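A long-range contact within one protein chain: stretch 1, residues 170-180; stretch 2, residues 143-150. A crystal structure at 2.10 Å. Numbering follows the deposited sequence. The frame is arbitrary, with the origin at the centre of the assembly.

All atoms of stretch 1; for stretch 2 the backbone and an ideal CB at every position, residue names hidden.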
# COMPACT_ATOMS: atom_id res chain seq x y z
N ILE A 170 -8.57 0.97 -1.65
CA ILE A 170 -9.41 2.16 -1.78
C ILE A 170 -8.81 3.20 -2.75
O ILE A 170 -9.53 3.76 -3.58
CB ILE A 170 -9.70 2.83 -0.39
CG1 ILE A 170 -10.61 1.94 0.46
CG2 ILE A 170 -10.31 4.26 -0.57
CD1 ILE A 170 -10.73 2.40 1.92
N SER A 171 -7.52 3.45 -2.63
CA SER A 171 -6.87 4.46 -3.48
C SER A 171 -7.15 4.17 -4.97
O SER A 171 -7.39 5.09 -5.77
CB SER A 171 -5.37 4.47 -3.23
OG SER A 171 -4.80 3.21 -3.60
N HIS A 172 -7.15 2.89 -5.33
CA HIS A 172 -7.42 2.47 -6.70
C HIS A 172 -8.87 2.68 -7.15
O HIS A 172 -9.11 3.12 -8.28
CB HIS A 172 -6.98 1.02 -6.88
CG HIS A 172 -5.52 0.82 -6.67
ND1 HIS A 172 -5.00 -0.15 -5.84
CD2 HIS A 172 -4.46 1.51 -7.15
CE1 HIS A 172 -3.68 -0.06 -5.84
NE2 HIS A 172 -3.33 0.94 -6.63
N ALA A 173 -9.82 2.36 -6.27
CA ALA A 173 -11.22 2.66 -6.51
C ALA A 173 -11.44 4.17 -6.68
O ALA A 173 -12.08 4.61 -7.63
CB ALA A 173 -12.08 2.13 -5.37
N LYS A 174 -10.88 4.95 -5.76
CA LYS A 174 -10.96 6.40 -5.81
C LYS A 174 -10.43 6.97 -7.14
O LYS A 174 -11.10 7.78 -7.78
CB LYS A 174 -10.21 7.00 -4.61
CG LYS A 174 -10.43 8.49 -4.41
CD LYS A 174 -9.93 8.94 -3.03
CE LYS A 174 -10.09 10.46 -2.86
NZ LYS A 174 -9.01 11.23 -3.57
N ALA A 175 -9.24 6.53 -7.54
CA ALA A 175 -8.61 7.01 -8.76
C ALA A 175 -9.44 6.60 -9.98
O ALA A 175 -9.59 7.37 -10.93
CB ALA A 175 -7.19 6.47 -8.87
N PHE A 176 -9.96 5.38 -9.96
CA PHE A 176 -10.78 4.93 -11.08
C PHE A 176 -11.97 5.86 -11.25
O PHE A 176 -12.22 6.35 -12.36
CB PHE A 176 -11.25 3.50 -10.89
CG PHE A 176 -12.03 2.97 -12.05
CD1 PHE A 176 -13.42 3.09 -12.07
CD2 PHE A 176 -11.39 2.37 -13.12
CE1 PHE A 176 -14.18 2.61 -13.15
CE2 PHE A 176 -12.13 1.88 -14.21
CZ PHE A 176 -13.54 2.00 -14.22
N LEU A 177 -12.68 6.12 -10.16
CA LEU A 177 -13.90 6.92 -10.21
C LEU A 177 -13.60 8.38 -10.54
O LEU A 177 -14.42 9.04 -11.13
CB LEU A 177 -14.70 6.81 -8.91
CG LEU A 177 -15.31 5.42 -8.68
CD1 LEU A 177 -15.99 5.36 -7.31
CD2 LEU A 177 -16.29 5.04 -9.80
N HIS A 178 -12.41 8.85 -10.19
CA HIS A 178 -11.98 10.18 -10.64
C HIS A 178 -12.02 10.28 -12.17
O HIS A 178 -12.46 11.28 -12.70
CB HIS A 178 -10.58 10.53 -10.13
CG HIS A 178 -10.14 11.91 -10.51
ND1 HIS A 178 -10.24 12.99 -9.66
CD2 HIS A 178 -9.64 12.39 -11.67
CE1 HIS A 178 -9.80 14.08 -10.28
NE2 HIS A 178 -9.44 13.74 -11.50
N TYR A 179 -11.58 9.23 -12.86
CA TYR A 179 -11.40 9.33 -14.31
C TYR A 179 -12.51 8.73 -15.17
O TYR A 179 -12.73 9.17 -16.29
CB TYR A 179 -10.08 8.70 -14.72
CG TYR A 179 -8.86 9.58 -14.49
CD1 TYR A 179 -8.68 10.77 -15.20
CD2 TYR A 179 -7.87 9.21 -13.57
CE1 TYR A 179 -7.57 11.58 -14.99
CE2 TYR A 179 -6.73 10.02 -13.36
CZ TYR A 179 -6.59 11.19 -14.07
OH TYR A 179 -5.48 12.00 -13.88
N PHE A 180 -13.19 7.71 -14.65
CA PHE A 180 -14.07 6.90 -15.48
C PHE A 180 -15.43 6.71 -14.85
O PHE A 180 -15.55 6.49 -13.64
CB PHE A 180 -13.44 5.51 -15.71
CG PHE A 180 -12.06 5.56 -16.31
CD1 PHE A 180 -11.87 5.99 -17.63
CD2 PHE A 180 -10.95 5.16 -15.56
CE1 PHE A 180 -10.60 6.02 -18.18
CE2 PHE A 180 -9.69 5.19 -16.12
CZ PHE A 180 -9.51 5.62 -17.43
N UNK A 143 4.15 9.33 -0.47
CA UNK A 143 2.74 9.61 -0.69
C UNK A 143 2.27 8.83 -1.91
O UNK A 143 2.98 8.74 -2.92
CB UNK A 143 2.50 11.11 -0.87
N UNK A 144 1.08 8.24 -1.79
CA UNK A 144 0.44 7.55 -2.89
C UNK A 144 -0.52 8.54 -3.52
O UNK A 144 -1.50 8.94 -2.90
CB UNK A 144 -0.27 6.28 -2.43
N UNK A 145 -0.20 8.94 -4.74
CA UNK A 145 -0.81 10.10 -5.37
C UNK A 145 -1.47 9.74 -6.71
O UNK A 145 -0.94 8.93 -7.47
CB UNK A 145 0.24 11.19 -5.58
N UNK A 146 -2.59 10.40 -7.01
CA UNK A 146 -3.28 10.25 -8.30
C UNK A 146 -2.41 10.68 -9.48
O UNK A 146 -1.86 11.77 -9.46
CB UNK A 146 -4.58 11.06 -8.30
N UNK A 147 -2.30 9.84 -10.50
CA UNK A 147 -1.60 10.22 -11.74
C UNK A 147 -2.35 11.33 -12.48
O UNK A 147 -3.58 11.42 -12.41
CB UNK A 147 -1.44 9.00 -12.65
N UNK A 148 -1.60 12.16 -13.19
CA UNK A 148 -2.17 13.18 -14.06
C UNK A 148 -2.13 12.58 -15.44
O UNK A 148 -1.08 12.58 -16.08
CB UNK A 148 -1.42 14.51 -13.99
N UNK A 149 -3.25 12.02 -15.90
CA UNK A 149 -3.29 11.37 -17.21
C UNK A 149 -3.82 12.28 -18.31
O UNK A 149 -4.82 12.98 -18.12
CB UNK A 149 -4.15 10.11 -17.14
N UNK A 150 -3.15 12.23 -19.46
CA UNK A 150 -3.58 12.98 -20.63
C UNK A 150 -4.86 12.35 -21.19
O UNK A 150 -5.21 11.22 -20.83
CB UNK A 150 -2.48 13.01 -21.69

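Stretch 1 is a helix from Ile 170 to Tyr 179, and positions 143 to 146 run as a strand alongside it, the two N-to-C directions differing by 20° and the axes approaching to 9.5 Å. The helix turns Ser 171, Ala 175, His 178 and Tyr 179 toward the strand, so alternate strand positions should meet them.

Position 143 has extended backbone angles (-140/137), and its ideal CB has no atom of stretch 1 within 5.5 Å. The contact sets no requirement there. The residue is Glu 143, which makes no contact with the helix.

At 144 the CA-to-CB bond points toward the helix, and the ideal CB lies 5.5 Å from Ser 171 CB. That gap leaves room for a side chain of modest length, and the Ser 171 hydroxyl makes a polar one attractive: Asn, Asp or Gln would be reasonable, being long enough to reach Ser 171 OG. The deposited residue is Asn 144. With chi1 at -178° (t), it extends its amide to the serine, leaving Asn 144 ND2 3.2 Å from Ser 171 OG.

Position 145, the next in the alternation, again finds nothing of stretch 1 within 5.5 Å of its ideal CB. Almost any residue would do; Lys 145 is found, clear of the helix.

Position 146 is where the backbones come nearest in register, its CA lying 6.3 Å from Ala 175 CA. The ideal CB points toward the helix, 5.3 Å from Ala 175 CB. The small alanine leaves space, with the rings of His 178 and Tyr 179 one turn further along, so a medium apolar side chain such as Leu, Ile, Val or Met would suit. Leu 146 (chi1 t, chi2 p) uses both methyls. Leu 146 CD1 packs 3.5 Å from Ala 175 CB and 3.7 Å from Tyr 179 CE2, while Leu 146 CD2 sits over the face of the His 178 ring, 3.7 Å from its centroid and 5° off the normal, a CH-pi contact.

At 147 the ideal CB points sideways, 5.2 Å from Tyr 179 OH, and it is the backbone that matters: Tyr 179 OH donates a very short hydrogen bond, 2.5 Å, to the carbonyl O of this residue. Since any residue supplies that oxygen, the side chain is loosely specified. Lys 147 occupies it and leads its chain away from the helix.

Position 148 directs its CB away from the helix, so a polar or solvent-tolerant residue is plausible. It is His 148, whose CA passes 3.5 Å from Tyr 179 OH.

Position 149 points back toward stretch 1, its ideal CB 4.0 Å from Tyr 179 OH. Its backbone N donates to Tyr 179 OH (3.0 Å, 167°), so the phenol bridges two backbone groups. The aromatic ring beside it favours Leu, Ile, Met or Val. Leu 149 places CD1 over one ring face, 3.9 Å from the centroid and 22° off the normal, with Leu 149 CD1 3.6 Å from Tyr 179 CE2.

Position 150 points away, its ideal CB with nothing of stretch 1 within 5.5 Å, so almost any residue would do. Thr 150 caps a following helix.

Stretch 2, residues 143-150: ENKLKHLT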
# COMPACT_ATOMS: atom_id res chain seq x y z
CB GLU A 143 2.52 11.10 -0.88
CG GLU A 143 1.06 11.50 -0.87
CD GLU A 143 0.84 12.98 -1.12
OE1 GLU A 143 1.81 13.71 -1.42
OE2 GLU A 143 -0.33 13.42 -1.02
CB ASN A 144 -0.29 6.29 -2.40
CG ASN A 144 -0.93 5.50 -3.54
OD1 ASN A 144 -0.43 5.48 -4.67
ND2 ASN A 144 -2.04 4.82 -3.23
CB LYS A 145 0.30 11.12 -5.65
CG LYS A 145 -0.10 12.55 -5.55
CD LYS A 145 1.15 13.43 -5.47
CE LYS A 145 0.81 14.90 -5.64
NZ LYS A 145 0.55 15.22 -7.07
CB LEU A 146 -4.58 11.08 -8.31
CG LEU A 146 -5.39 10.99 -9.61
CD1 LEU A 146 -6.00 9.60 -9.77
CD2 LEU A 146 -6.48 12.07 -9.69
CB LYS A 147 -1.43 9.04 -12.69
CG LYS A 147 -0.44 8.01 -12.26
CD LYS A 147 -0.27 6.95 -13.34
CE LYS A 147 0.77 5.94 -12.92
NZ LYS A 147 0.91 4.86 -13.94
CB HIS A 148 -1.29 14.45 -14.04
CG HIS A 148 -1.45 15.29 -12.81
ND1 HIS A 148 -1.87 14.78 -11.60
CD2 HIS A 148 -1.22 16.60 -12.60
CE1 HIS A 148 -1.90 15.75 -10.70
NE2 HIS A 148 -1.51 16.87 -11.28
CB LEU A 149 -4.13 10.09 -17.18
CG LEU A 149 -3.80 9.04 -16.11
CD1 LEU A 149 -4.99 8.14 -15.92
CD2 LEU A 149 -2.54 8.25 -16.47
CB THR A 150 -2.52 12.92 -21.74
OG1 THR A 150 -2.45 11.58 -22.23
CG2 THR A 150 -1.13 13.40 -21.24
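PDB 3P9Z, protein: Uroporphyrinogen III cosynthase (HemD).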